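Local coordinates for SusD/RagB family nutrient-binding outer membrane lipoprotein (Bacteroides vulgatus, PDB 4F7A), which probably binds glycans, perhaps mucin O-glycans, at the outer membrane for uptake, as related SusD-family lipoproteins do, at residues K111-A116 and V182-M187; D276-I281 and T366-W371; I404-N409 and Q419-I424. All blocks are in the same frame, centred on the assembly; numbering follows the deposited sequence.

Interaction 1 (K111-A116 and V182-M187)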
ATOM      1  N   LYS A 111       5.865  28.366   0.638  1.00 20.41           N
ATOM      2  CA  LYS A 111       6.821  27.315   0.970  1.00 20.24           C
ATOM      3  C   LYS A 111       6.139  26.092   1.560  1.00 19.92           C
ATOM      4  O   LYS A 111       6.573  24.954   1.303  1.00 18.22           O
ATOM      5  CB  LYS A 111       7.869  27.831   1.943  1.00 23.64           C
ATOM      6  CG  LYS A 111       8.772  28.903   1.344  1.00 25.53           C
ATOM      7  CD  LYS A 111       9.822  29.369   2.354  1.00 31.75           C
ATOM      8  CE  LYS A 111      10.693  30.472   1.775  1.00 37.28           C
ATOM      9  NZ  LYS A 111       9.997  31.795   1.793  1.00 42.61           N
ATOM     10  N   HIS A 112       5.101  26.326   2.367  1.00 16.19           N
ATOM     11  CA  HIS A 112       4.288  25.246   2.912  1.00 17.50           C
ATOM     12  C   HIS A 112       3.551  24.436   1.837  1.00 16.50           C
ATOM     13  O   HIS A 112       3.517  23.197   1.913  1.00 16.04           O
ATOM     14  CB  HIS A 112       3.329  25.738   4.014  1.00 16.49           C
ATOM     15  CG  HIS A 112       2.353  26.799   3.590  1.00 19.22           C
ATOM     16  ND1 HIS A 112       2.642  27.770   2.652  1.00 18.16           N
ATOM     17  CD2 HIS A 112       1.110  27.087   4.054  1.00 20.41           C
ATOM     18  CE1 HIS A 112       1.609  28.591   2.533  1.00 27.61           C
ATOM     19  NE2 HIS A 112       0.662  28.195   3.366  1.00 18.94           N
ATOM     20  N   PHE A 113       2.980  25.112   0.839  1.00 14.87           N
ATOM     21  CA  PHE A 113       2.286  24.400  -0.258  1.00 15.35           C
ATOM     22  C   PHE A 113       3.274  23.631  -1.125  1.00 15.00           C
ATOM     23  O   PHE A 113       2.973  22.555  -1.637  1.00 15.45           O
ATOM     24  CB  PHE A 113       1.521  25.381  -1.152  1.00 17.32           C
ATOM     25  CG  PHE A 113       0.156  25.837  -0.602  1.00 20.65           C
ATOM     26  CD1 PHE A 113      -0.112  25.880   0.771  1.00 19.02           C
ATOM     27  CD2 PHE A 113      -0.817  26.317  -1.484  1.00 21.30           C
ATOM     28  CE1 PHE A 113      -1.325  26.348   1.243  1.00 19.13           C
ATOM     29  CE2 PHE A 113      -2.051  26.780  -1.020  1.00 23.48           C
ATOM     30  CZ  PHE A 113      -2.307  26.796   0.346  1.00 22.58           C
ATOM     31  N   TYR A 114       4.458  24.213  -1.313  1.00 16.06           N
ATOM     32  CA  TYR A 114       5.577  23.539  -2.003  1.00 15.12           C
ATOM     33  C   TYR A 114       5.962  22.258  -1.270  1.00 14.59           C
ATOM     34  O   TYR A 114       5.980  21.176  -1.859  1.00 16.02           O
ATOM     35  CB  TYR A 114       6.780  24.483  -2.095  1.00 15.67           C
ATOM     36  CG  TYR A 114       8.043  23.836  -2.662  1.00 15.27           C
ATOM     37  CD1 TYR A 114       8.027  23.157  -3.885  1.00 19.19           C
ATOM     38  CD2 TYR A 114       9.249  23.923  -1.986  1.00 23.67           C
ATOM     39  CE1 TYR A 114       9.214  22.571  -4.407  1.00 23.09           C
ATOM     40  CE2 TYR A 114      10.415  23.346  -2.491  1.00 19.84           C
ATOM     41  CZ  TYR A 114      10.386  22.659  -3.689  1.00 23.54           C
ATOM     42  OH  TYR A 114      11.556  22.110  -4.182  1.00 22.15           O
ATOM     43  N   GLY A 115       6.207  22.362   0.028  1.00 15.08           N
ATOM     44  CA  GLY A 115       6.491  21.171   0.836  1.00 13.82           C
ATOM     45  C   GLY A 115       5.424  20.087   0.738  1.00 14.35           C
ATOM     46  O   GLY A 115       5.722  18.920   0.510  1.00 14.38           O
ATOM     47  N   ALA A 116       4.169  20.490   0.908  1.00 13.42           N
ATOM     48  CA  ALA A 116       3.050  19.559   0.823  1.00 13.22           C
ATOM     49  C   ALA A 116       2.945  18.888  -0.557  1.00 13.30           C
ATOM     50  O   ALA A 116       2.663  17.702  -0.653  1.00 14.30           O
ATOM     51  CB  ALA A 116       1.719  20.309   1.182  1.00 11.23           C
ATOM     52  N   VAL A 182      -1.865  25.645   6.109  1.00 17.01           N
ATOM     53  CA  VAL A 182      -2.214  24.494   5.253  1.00 15.66           C
ATOM     54  C   VAL A 182      -3.685  24.053   5.326  1.00 16.18           C
ATOM     55  O   VAL A 182      -4.086  23.073   4.679  1.00 15.37           O
ATOM     56  CB  VAL A 182      -1.318  23.271   5.561  1.00 18.62           C
ATOM     57  CG1 VAL A 182       0.160  23.598   5.263  1.00 17.56           C
ATOM     58  CG2 VAL A 182      -1.492  22.782   7.012  1.00 14.65           C
ATOM     59  N   LYS A 183      -4.489  24.784   6.095  1.00 18.70           N
ATOM     60  CA  LYS A 183      -5.893  24.447   6.319  1.00 17.61           C
ATOM     61  C   LYS A 183      -6.645  24.211   5.011  1.00 17.37           C
ATOM     62  O   LYS A 183      -7.368  23.226   4.901  1.00 17.35           O
ATOM     63  CB  LYS A 183      -6.573  25.552   7.155  1.00 19.45           C
ATOM     64  CG  LYS A 183      -7.947  25.220   7.674  1.00 25.42           C
ATOM     65  CD  LYS A 183      -8.498  26.394   8.493  1.00 31.95           C
ATOM     66  CE  LYS A 183      -8.022  26.342   9.923  1.00 40.99           C
ATOM     67  NZ  LYS A 183      -8.515  27.522  10.703  1.00 39.43           N
ATOM     68  N   SER A 184      -6.462  25.089   4.019  1.00 16.36           N
ATOM     69  CA  SER A 184      -7.238  25.026   2.773  1.00 15.97           C
ATOM     70  C   SER A 184      -6.940  23.818   1.878  1.00 17.64           C
ATOM     71  O   SER A 184      -7.710  23.519   0.966  1.00 18.39           O
ATOM     72  CB  SER A 184      -7.058  26.304   1.949  1.00 18.94           C
ATOM     73  OG  SER A 184      -5.722  26.484   1.486  1.00 18.52           O
ATOM     74  N   ILE A 185      -5.821  23.142   2.134  1.00 18.07           N
ATOM     75  CA  ILE A 185      -5.398  22.004   1.317  1.00 16.84           C
ATOM     76  C   ILE A 185      -5.435  20.687   2.082  1.00 16.99           C
ATOM     77  O   ILE A 185      -5.039  19.651   1.544  1.00 18.10           O
ATOM     78  CB  ILE A 185      -3.962  22.212   0.713  1.00 15.48           C
ATOM     79  CG1 ILE A 185      -2.915  22.380   1.807  1.00 13.23           C
ATOM     80  CG2 ILE A 185      -3.942  23.410  -0.183  1.00 15.34           C
ATOM     81  CD1 ILE A 185      -1.443  22.317   1.282  1.00 17.25           C
ATOM     82  N   ASN A 186      -5.956  20.697   3.304  1.00 18.27           N
ATOM     83  CA  ASN A 186      -5.967  19.479   4.113  1.00 18.02           C
ATOM     84  C   ASN A 186      -7.068  18.493   3.700  1.00 17.03           C
ATOM     85  O   ASN A 186      -8.189  18.570   4.188  1.00 17.55           O
ATOM     86  CB  ASN A 186      -6.147  19.818   5.590  1.00 17.47           C
ATOM     87  CG  ASN A 186      -6.022  18.592   6.482  1.00 15.69           C
ATOM     88  OD1 ASN A 186      -5.569  17.536   6.021  1.00 19.41           O
ATOM     89  ND2 ASN A 186      -6.420  18.722   7.751  1.00 16.13           N
HETATM   90  N   MSE A 187      -6.745  17.557   2.824  1.00 15.76           N
HETATM   91  CA  MSE A 187      -7.595  16.374   2.638  1.00 15.88           C
HETATM   92  C   MSE A 187      -6.928  15.086   3.091  1.00 15.30           C
HETATM   93  O   MSE A 187      -7.422  14.022   2.757  1.00 14.70           O
HETATM   94  CB  MSE A 187      -7.976  16.206   1.157  1.00 15.37           C
HETATM   95  CG  MSE A 187      -8.914  17.246   0.657  1.00 20.21           C
HETATM   96 SE   MSE A 187      -9.260  16.916  -1.232  0.75 20.85          SE
HETATM   97  CE  MSE A 187      -9.818  15.061  -1.214  1.00 15.89           C
TER
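F113 and I185 lie at the middle of this contact, between the first turns of helix 111-132 and the short 3-10 turn in 182-187. A chi1 of -80° puts the CG of F113 beside the backbone N, anti to the carbonyl carbon; the ring then offers one face to the CG2 methyl of I185. This is a CH-pi contact: I185 CG2 stands 4.1 Å from the ring centroid of F113, 22° off the normal and offset toward the rim at CZ. The other branch of I185 goes to the helix, where its CD1 touches A116 CB at 3.7 Å and rests near F113 CD1. S184 OG comes obliquely to F113 CZ at 3.6 Å. Next to F113 on the helix, H112 CD2 meets V182 CG1 at 3.8 Å, and F113 CD1 sits over the centre of the imidazole. No hydrogen bond crosses, so apolar fit does the work. An alanine at F113 would probably leave I185 CG2 without its aromatic face and open a gap beside H112. F25 of helix 15-30 meets F113 edge-to-face, Y172 of helix 151-174 stacks on H112, and T104 of helix 84-104 touches F113, placing the loop among the helices of this TPR-like fold.

Interaction 2 (D276-I281 and T366-W371)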
ATOM      1  N   ASP A 276      -8.449 -13.011  16.319  1.00 13.27           N
ATOM      2  CA  ASP A 276      -8.130 -11.593  16.291  1.00 12.70           C
ATOM      3  C   ASP A 276      -9.422 -10.793  16.411  1.00 14.36           C
ATOM      4  O   ASP A 276     -10.344 -10.981  15.618  1.00 13.55           O
ATOM      5  CB  ASP A 276      -7.390 -11.276  14.996  1.00 11.31           C
ATOM      6  CG  ASP A 276      -6.700  -9.958  15.015  1.00 12.52           C
ATOM      7  OD1 ASP A 276      -7.366  -8.926  15.306  1.00 12.39           O
ATOM      8  OD2 ASP A 276      -5.480  -9.944  14.701  1.00 11.50           O
ATOM      9  N   PRO A 277      -9.483  -9.867  17.386  1.00 14.02           N
ATOM     10  CA  PRO A 277     -10.721  -9.094  17.543  1.00 14.26           C
ATOM     11  C   PRO A 277     -10.998  -8.129  16.406  1.00 15.80           C
ATOM     12  O   PRO A 277     -12.096  -7.555  16.351  1.00 15.16           O
ATOM     13  CB  PRO A 277     -10.508  -8.317  18.837  1.00 16.89           C
ATOM     14  CG  PRO A 277      -9.077  -8.246  19.014  1.00 16.92           C
ATOM     15  CD  PRO A 277      -8.453  -9.460  18.348  1.00 15.44           C
ATOM     16  N   ARG A 278     -10.033  -7.925  15.501  1.00 11.11           N
ATOM     17  CA  ARG A 278     -10.310  -7.106  14.330  1.00 12.32           C
ATOM     18  C   ARG A 278     -11.122  -7.871  13.258  1.00 16.36           C
ATOM     19  O   ARG A 278     -11.632  -7.253  12.309  1.00 15.17           O
ATOM     20  CB  ARG A 278      -9.013  -6.570  13.731  1.00 10.66           C
ATOM     21  CG  ARG A 278      -8.297  -5.550  14.605  1.00 11.15           C
ATOM     22  CD  ARG A 278      -6.834  -5.369  14.211  1.00 10.03           C
ATOM     23  NE  ARG A 278      -5.988  -6.521  14.537  1.00  8.65           N
ATOM     24  CZ  ARG A 278      -4.646  -6.485  14.531  1.00 10.73           C
ATOM     25  NH1 ARG A 278      -3.991  -5.367  14.226  1.00 11.02           N
ATOM     26  NH2 ARG A 278      -3.950  -7.569  14.832  1.00 11.65           N
ATOM     27  N   ILE A 279     -11.231  -9.195  13.390  1.00 14.31           N
ATOM     28  CA  ILE A 279     -11.851 -10.009  12.343  1.00 13.41           C
ATOM     29  C   ILE A 279     -13.282  -9.516  11.988  1.00 13.47           C
ATOM     30  O   ILE A 279     -13.622  -9.393  10.813  1.00 13.27           O
ATOM     31  CB  ILE A 279     -11.807 -11.527  12.692  1.00 14.35           C
ATOM     32  CG1 ILE A 279     -12.088 -12.373  11.440  1.00 14.70           C
ATOM     33  CG2 ILE A 279     -12.757 -11.879  13.827  1.00 11.40           C
ATOM     34  CD1 ILE A 279     -11.787 -13.891  11.596  1.00 13.56           C
ATOM     35  N   SER A 280     -14.099  -9.211  12.993  1.00 13.33           N
ATOM     36  CA  SER A 280     -15.509  -8.846  12.753  1.00 13.86           C
ATOM     37  C   SER A 280     -15.638  -7.360  12.418  1.00 14.44           C
ATOM     38  O   SER A 280     -16.680  -6.905  11.969  1.00 12.47           O
ATOM     39  CB  SER A 280     -16.401  -9.169  13.960  1.00 16.55           C
ATOM     40  OG  SER A 280     -16.130  -8.345  15.081  1.00 19.32           O
ATOM     41  N   ILE A 281     -14.562  -6.611  12.650  1.00 11.50           N
ATOM     42  CA  ILE A 281     -14.483  -5.200  12.251  1.00 12.54           C
ATOM     43  C   ILE A 281     -14.168  -5.079  10.761  1.00 13.65           C
ATOM     44  O   ILE A 281     -14.797  -4.305  10.025  1.00 12.09           O
ATOM     45  CB  ILE A 281     -13.435  -4.436  13.075  1.00 12.22           C
ATOM     46  CG1 ILE A 281     -13.786  -4.486  14.568  1.00 16.11           C
ATOM     47  CG2 ILE A 281     -13.347  -2.952  12.593  1.00  8.52           C
ATOM     48  CD1 ILE A 281     -12.623  -3.930  15.508  1.00 14.19           C
ATOM     49  N   THR A 366      -1.639  -0.008  18.899  1.00 11.71           N
ATOM     50  CA  THR A 366      -2.048   1.160  18.138  1.00 11.80           C
ATOM     51  C   THR A 366      -3.095   0.783  17.075  1.00 11.99           C
ATOM     52  O   THR A 366      -4.090   1.510  16.883  1.00  9.55           O
ATOM     53  CB  THR A 366      -0.812   1.879  17.531  1.00 12.59           C
ATOM     54  OG1 THR A 366       0.007   2.390  18.602  1.00 13.16           O
ATOM     55  CG2 THR A 366      -1.233   3.054  16.624  1.00 11.91           C
ATOM     56  N   SER A 367      -2.874  -0.341  16.394  1.00 11.96           N
ATOM     57  CA  SER A 367      -3.818  -0.852  15.421  1.00 12.45           C
ATOM     58  C   SER A 367      -5.168  -1.206  16.065  1.00 13.39           C
ATOM     59  O   SER A 367      -6.224  -0.822  15.575  1.00 12.07           O
ATOM     60  CB  SER A 367      -3.233  -2.058  14.702  1.00 10.53           C
ATOM     61  OG  SER A 367      -4.176  -2.602  13.813  1.00  9.60           O
ATOM     62  N   PHE A 368      -5.134  -1.908  17.192  1.00  9.82           N
ATOM     63  CA  PHE A 368      -6.367  -2.201  17.914  1.00 12.24           C
ATOM     64  C   PHE A 368      -7.148  -0.915  18.229  1.00 13.57           C
ATOM     65  O   PHE A 368      -8.363  -0.863  18.029  1.00 13.05           O
ATOM     66  CB  PHE A 368      -6.064  -2.894  19.239  1.00 11.16           C
ATOM     67  CG  PHE A 368      -5.938  -4.395  19.157  1.00 11.74           C
ATOM     68  CD1 PHE A 368      -5.259  -5.018  18.117  1.00 13.16           C
ATOM     69  CD2 PHE A 368      -6.477  -5.193  20.176  1.00 13.11           C
ATOM     70  CE1 PHE A 368      -5.127  -6.407  18.083  1.00 14.57           C
ATOM     71  CE2 PHE A 368      -6.350  -6.570  20.141  1.00 12.60           C
ATOM     72  CZ  PHE A 368      -5.644  -7.169  19.093  1.00 12.32           C
ATOM     73  N   SER A 369      -6.447   0.104  18.730  1.00 12.36           N
ATOM     74  CA  SER A 369      -7.069   1.380  19.056  0.50 13.18           C
ATOM     75  C   SER A 369      -7.661   2.093  17.829  1.00 12.76           C
ATOM     76  O   SER A 369      -8.727   2.676  17.915  1.00 13.11           O
ATOM     77  CB  SER A 369      -6.072   2.301  19.759  0.50 13.29           C
ATOM     78  OG  SER A 369      -5.702   1.758  21.010  0.50  9.07           O
ATOM     79  N   GLN A 370      -6.959   2.056  16.700  1.00 12.61           N
ATOM     80  CA  GLN A 370      -7.451   2.641  15.444  1.00 12.94           C
ATOM     81  C   GLN A 370      -8.858   2.131  15.123  1.00 13.72           C
ATOM     82  O   GLN A 370      -9.704   2.886  14.672  1.00 13.62           O
ATOM     83  CB  GLN A 370      -6.527   2.225  14.305  1.00 11.64           C
ATOM     84  CG  GLN A 370      -6.890   2.748  12.941  1.00 13.28           C
ATOM     85  CD  GLN A 370      -5.993   2.239  11.842  1.00  9.79           C
ATOM     86  OE1 GLN A 370      -4.826   1.939  12.073  1.00 12.27           O
ATOM     87  NE2 GLN A 370      -6.531   2.128  10.641  1.00  9.44           N
ATOM     88  N   TRP A 371      -9.054   0.829  15.301  1.00 11.06           N
ATOM     89  CA  TRP A 371     -10.260   0.124  14.869  1.00 12.97           C
ATOM     90  C   TRP A 371     -11.292  -0.042  15.965  1.00 14.26           C
ATOM     91  O   TRP A 371     -12.379  -0.516  15.702  1.00 13.98           O
ATOM     92  CB  TRP A 371      -9.878  -1.250  14.290  1.00 13.57           C
ATOM     93  CG  TRP A 371      -9.110  -1.133  13.023  1.00 14.57           C
ATOM     94  CD1 TRP A 371      -7.780  -1.371  12.838  1.00 11.90           C
ATOM     95  CD2 TRP A 371      -9.615  -0.687  11.763  1.00 12.09           C
ATOM     96  NE1 TRP A 371      -7.429  -1.110  11.545  1.00 12.47           N
ATOM     97  CE2 TRP A 371      -8.534  -0.687  10.858  1.00 14.26           C
ATOM     98  CE3 TRP A 371     -10.871  -0.271  11.313  1.00 13.70           C
ATOM     99  CZ2 TRP A 371      -8.674  -0.322   9.516  1.00 12.41           C
ATOM    100  CZ3 TRP A 371     -11.007   0.097   9.972  1.00 15.53           C
ATOM    101  CH2 TRP A 371      -9.903   0.062   9.095  1.00  9.83           C
TER
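A capped type I beta turn, D276 to I279, leads into helix 279-282 and meets helix 356-371 chiefly through R278, whose guanidinium lies against F368 and S367. D276 grips that guanidinium side-on. R278 NE gives a nearly straight bond (176°) to D276 OD1 at 2.9 Å, through the syn lone pair, and R278 NH2 bridges to D276 OD2 at 2.8 Å. The bend at chi3 (-71°) is what swings NE back toward the aspartate. D276 OD1 has a second job: its anti lone pair takes the backbone N of R278, the capping bond of the turn. On the far side of the guanidinium, R278 NH1 donates to S367 OG at 2.8 Å, close to the group's plane. With both ends held, the guanidinium is largely fixed in rotation, and F368 CE1 lies 3.4 Å above one face, the two planes 59° apart, so this is no parallel stack. P277 CG packs on F368 CE2 at 3.4 Å. I281 CG2 meets W371 CE3 at 3.9 Å, and Y282 meets the same indole edge-to-face. Q426 of helix 416-431 accepts a further bond from R278 NH2. An aspartate bonded to the backbone N two residues on is an Asx turn, a classic way to start a helix, here reinforced by the D276-R278 salt bridge, which holds the guanidinium where NH1 and one face reach helix 356-371.

Interaction 3 (I404-N409 and Q419-I424)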
ATOM      1  N   ILE A 404       1.509 -20.038   7.473  1.00 12.24           N
ATOM      2  CA  ILE A 404       1.985 -19.206   8.588  1.00 12.70           C
ATOM      3  C   ILE A 404       1.816 -19.987   9.886  1.00 14.04           C
ATOM      4  O   ILE A 404       0.712 -20.428  10.198  1.00 14.22           O
ATOM      5  CB  ILE A 404       1.219 -17.877   8.659  1.00 10.72           C
ATOM      6  CG1 ILE A 404       1.280 -17.128   7.306  1.00 12.17           C
ATOM      7  CG2 ILE A 404       1.800 -17.026   9.780  1.00 13.13           C
ATOM      8  CD1 ILE A 404       0.199 -16.000   7.069  1.00 11.20           C
ATOM      9  N   THR A 405       2.915 -20.188  10.608  1.00 13.28           N
ATOM     10  CA  THR A 405       2.896 -20.883  11.873  1.00 14.50           C
ATOM     11  C   THR A 405       3.276 -19.988  13.076  1.00 16.16           C
ATOM     12  O   THR A 405       3.152 -20.409  14.224  1.00 15.33           O
ATOM     13  CB  THR A 405       3.826 -22.103  11.836  1.00 17.31           C
ATOM     14  OG1 THR A 405       5.164 -21.659  11.549  1.00 14.59           O
ATOM     15  CG2 THR A 405       3.331 -23.106  10.758  1.00 15.60           C
ATOM     16  N   THR A 406       3.685 -18.751  12.831  1.00 12.36           N
ATOM     17  CA  THR A 406       4.124 -17.893  13.928  1.00 13.34           C
ATOM     18  C   THR A 406       2.923 -17.329  14.682  1.00 14.42           C
ATOM     19  O   THR A 406       1.897 -17.062  14.090  1.00 13.81           O
ATOM     20  CB  THR A 406       5.099 -16.793  13.434  1.00 13.16           C
ATOM     21  OG1 THR A 406       5.799 -16.271  14.557  1.00 14.52           O
ATOM     22  CG2 THR A 406       4.376 -15.680  12.670  1.00 11.99           C
ATOM     23  N   THR A 407       3.075 -17.141  15.988  1.00 13.18           N
ATOM     24  CA  THR A 407       2.005 -16.638  16.876  1.00 14.14           C
ATOM     25  C   THR A 407       2.083 -15.112  16.987  1.00 12.67           C
ATOM     26  O   THR A 407       3.064 -14.497  16.518  1.00 12.82           O
ATOM     27  CB  THR A 407       2.175 -17.210  18.281  1.00 14.88           C
ATOM     28  OG1 THR A 407       3.403 -16.724  18.834  1.00 15.16           O
ATOM     29  CG2 THR A 407       2.206 -18.771  18.273  1.00 17.44           C
ATOM     30  N   PRO A 408       1.095 -14.490  17.647  1.00 13.38           N
ATOM     31  CA  PRO A 408       1.255 -13.059  17.883  1.00 11.80           C
ATOM     32  C   PRO A 408       2.258 -12.694  18.967  1.00 13.53           C
ATOM     33  O   PRO A 408       2.616 -11.537  19.086  1.00 14.53           O
ATOM     34  CB  PRO A 408      -0.150 -12.637  18.313  1.00 13.49           C
ATOM     35  CG  PRO A 408      -1.066 -13.724  17.722  1.00 13.96           C
ATOM     36  CD  PRO A 408      -0.259 -14.931  18.037  1.00 13.36           C
ATOM     37  N   ASN A 409       2.677 -13.665  19.766  1.00 13.55           N
ATOM     38  CA  ASN A 409       3.580 -13.383  20.884  0.67 14.60           C
ATOM     39  C   ASN A 409       5.028 -13.204  20.405  1.00 13.09           C
ATOM     40  O   ASN A 409       5.659 -14.119  19.841  1.00 14.05           O
ATOM     41  CB  ASN A 409       3.474 -14.489  21.910  0.67 14.26           C
ATOM     42  CG  ASN A 409       4.190 -14.162  23.192  0.67 21.16           C
ATOM     43  OD1 ASN A 409       4.985 -13.212  23.258  0.67 20.27           O
ATOM     44  ND2 ASN A 409       3.908 -14.943  24.231  0.67 15.59           N
ATOM     45  N   GLN A 419      11.161 -13.090  14.078  1.00 12.27           N
ATOM     46  CA  GLN A 419      10.759 -11.802  14.638  1.00 12.01           C
ATOM     47  C   GLN A 419      10.343 -10.833  13.547  1.00 11.51           C
ATOM     48  O   GLN A 419       9.331 -10.132  13.679  1.00 11.65           O
ATOM     49  CB  GLN A 419      11.873 -11.170  15.468  1.00 14.04           C
ATOM     50  CG  GLN A 419      12.251 -11.908  16.723  1.00 23.81           C
ATOM     51  CD  GLN A 419      13.480 -11.245  17.339  1.00 25.24           C
ATOM     52  OE1 GLN A 419      14.519 -11.101  16.696  1.00 28.24           O
ATOM     53  NE2 GLN A 419      13.341 -10.785  18.511  1.00 19.50           N
ATOM     54  N   LEU A 420      11.117 -10.771  12.472  1.00 11.56           N
ATOM     55  CA  LEU A 420      10.743  -9.947  11.344  1.00 10.74           C
ATOM     56  C   LEU A 420       9.393 -10.422  10.776  1.00 10.60           C
ATOM     57  O   LEU A 420       8.540  -9.619  10.465  1.00  9.76           O
ATOM     58  CB  LEU A 420      11.800  -9.961  10.256  1.00 13.91           C
ATOM     59  CG  LEU A 420      11.510  -9.112   9.029  1.00 12.67           C
ATOM     60  CD1 LEU A 420      11.297  -7.636   9.389  1.00 12.12           C
ATOM     61  CD2 LEU A 420      12.671  -9.265   7.960  1.00 15.53           C
ATOM     62  N   GLU A 421       9.206 -11.727  10.671  1.00 10.67           N
ATOM     63  CA  GLU A 421       7.939 -12.263  10.182  1.00 11.69           C
ATOM     64  C   GLU A 421       6.758 -11.781  11.012  1.00 11.77           C
ATOM     65  O   GLU A 421       5.743 -11.381  10.451  1.00  9.70           O
ATOM     66  CB  GLU A 421       7.966 -13.783  10.127  1.00 12.75           C
ATOM     67  CG  GLU A 421       6.668 -14.376   9.599  1.00 10.94           C
ATOM     68  CD  GLU A 421       6.686 -15.925   9.513  1.00 11.32           C
ATOM     69  OE1 GLU A 421       7.684 -16.566   9.958  1.00 14.48           O
ATOM     70  OE2 GLU A 421       5.672 -16.485   9.027  1.00 13.03           O
ATOM     71  N   LYS A 422       6.900 -11.790  12.335  1.00 10.75           N
ATOM     72  CA  LYS A 422       5.836 -11.289  13.230  1.00 10.84           C
ATOM     73  C   LYS A 422       5.563  -9.813  12.961  1.00 11.30           C
ATOM     74  O   LYS A 422       4.420  -9.396  12.818  1.00 11.06           O
ATOM     75  CB  LYS A 422       6.203 -11.515  14.702  1.00 10.71           C
ATOM     76  CG  LYS A 422       6.271 -13.012  15.113  1.00 12.47           C
ATOM     77  CD  LYS A 422       6.734 -13.139  16.550  1.00 13.39           C
ATOM     78  CE  LYS A 422       6.877 -14.570  16.992  1.00  9.59           C
ATOM     79  NZ  LYS A 422       5.577 -15.268  17.266  1.00 11.30           N
ATOM     80  N   ILE A 423       6.628  -9.032  12.866  1.00  9.81           N
ATOM     81  CA  ILE A 423       6.510  -7.594  12.622  1.00 10.48           C
ATOM     82  C   ILE A 423       5.767  -7.342  11.323  1.00 11.07           C
ATOM     83  O   ILE A 423       4.802  -6.591  11.301  1.00 10.76           O
ATOM     84  CB  ILE A 423       7.908  -6.914  12.594  1.00  9.51           C
ATOM     85  CG1 ILE A 423       8.512  -6.887  13.993  1.00 11.94           C
ATOM     86  CG2 ILE A 423       7.825  -5.471  11.997  1.00  8.73           C
ATOM     87  CD1 ILE A 423      10.040  -6.560  14.009  1.00  8.51           C
ATOM     88  N   ILE A 424       6.192  -8.003  10.248  1.00  9.79           N
ATOM     89  CA  ILE A 424       5.572  -7.750   8.941  1.00  9.88           C
ATOM     90  C   ILE A 424       4.142  -8.308   8.892  1.00  9.79           C
ATOM     91  O   ILE A 424       3.272  -7.706   8.297  1.00 11.01           O
ATOM     92  CB  ILE A 424       6.408  -8.330   7.778  1.00  9.41           C
ATOM     93  CG1 ILE A 424       7.834  -7.751   7.795  1.00 10.15           C
ATOM     94  CG2 ILE A 424       5.737  -8.045   6.451  1.00  9.36           C
ATOM     95  CD1 ILE A 424       7.925  -6.267   7.628  1.00  9.47           C
TER
HETATM   96  O   HOH W   1       5.336 -18.898  10.023  1.00 16.26           O
HETATM   97  O   HOH W   2       5.687 -18.286  16.965  1.00 15.33           O
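K422, on helix 416-431, drives its ammonium into the loop 404-409, where T406, T407 and N409 offer oxygens around an ST turn at T407. NZ donates to T406 OG1 at 2.9 Å, to T407 O at 2.7 Å and, in one of the two deposited conformers of N409, to N409 O at 2.8 Å. Both carbonyls are met from above their planes, NZ standing 44° out of each. The chain of K422 runs extended and then bends at chi4 (-75°), which sets NZ between these acceptors, while its methylenes cross by T406 OG1. The loop thus wraps a buried charge with oxygen atoms, and the neighbouring carboxylates of E418 and D412 would probably help stabilise it.

One residue back on the helix, E421 extends its chain past T406, whose methyl CG2 lies 3.9 Å from E421 CD; I404 CG2 borders the same carboxylate. The glutamate reaches the loop backbone through water 1, which donates to E421 OE2 at 2.6 Å and accepts from T405 N at 2.8 Å.

In the next shell, E418 OE2 is hydrogen-bonded to T406 OG1, and D412 OD2 to T407 OG1, steadying the two hydroxyl-bearing residues nearest the ammonium. Y274 holds T406 O and Y360 holds P408 O. The ST turn itself is closed by N409 N donating to T407 OG1 at 3.3 Å. Beside it, water 2 accepts from both T407 N and K422 NZ, each at 3.0 Å, so NZ, which also has a weak bond to D412 O, must share three N-H groups among more than three acceptors.

Overall arrangement
The three contacts follow one another along the chain without overlapping. Interactions 2 and 3 are neighbours: their centres lie 17 Å apart and their nearest atoms about 7 Å, with no direct touch. Helix 416-431 links them, since it supplies the second segment of interaction 3 and, through Q426, I429 and A430, also packs against interaction 2; helix 356-371, which comes before it in the chain, supplies the second segment of interaction 2. Interaction 1 stands apart, its centre 31 Å from that of interaction 2 and 38 Å from that of interaction 3, on the opposite side of the chain's centre from the latter. None of the three can be tied to a glycan site here.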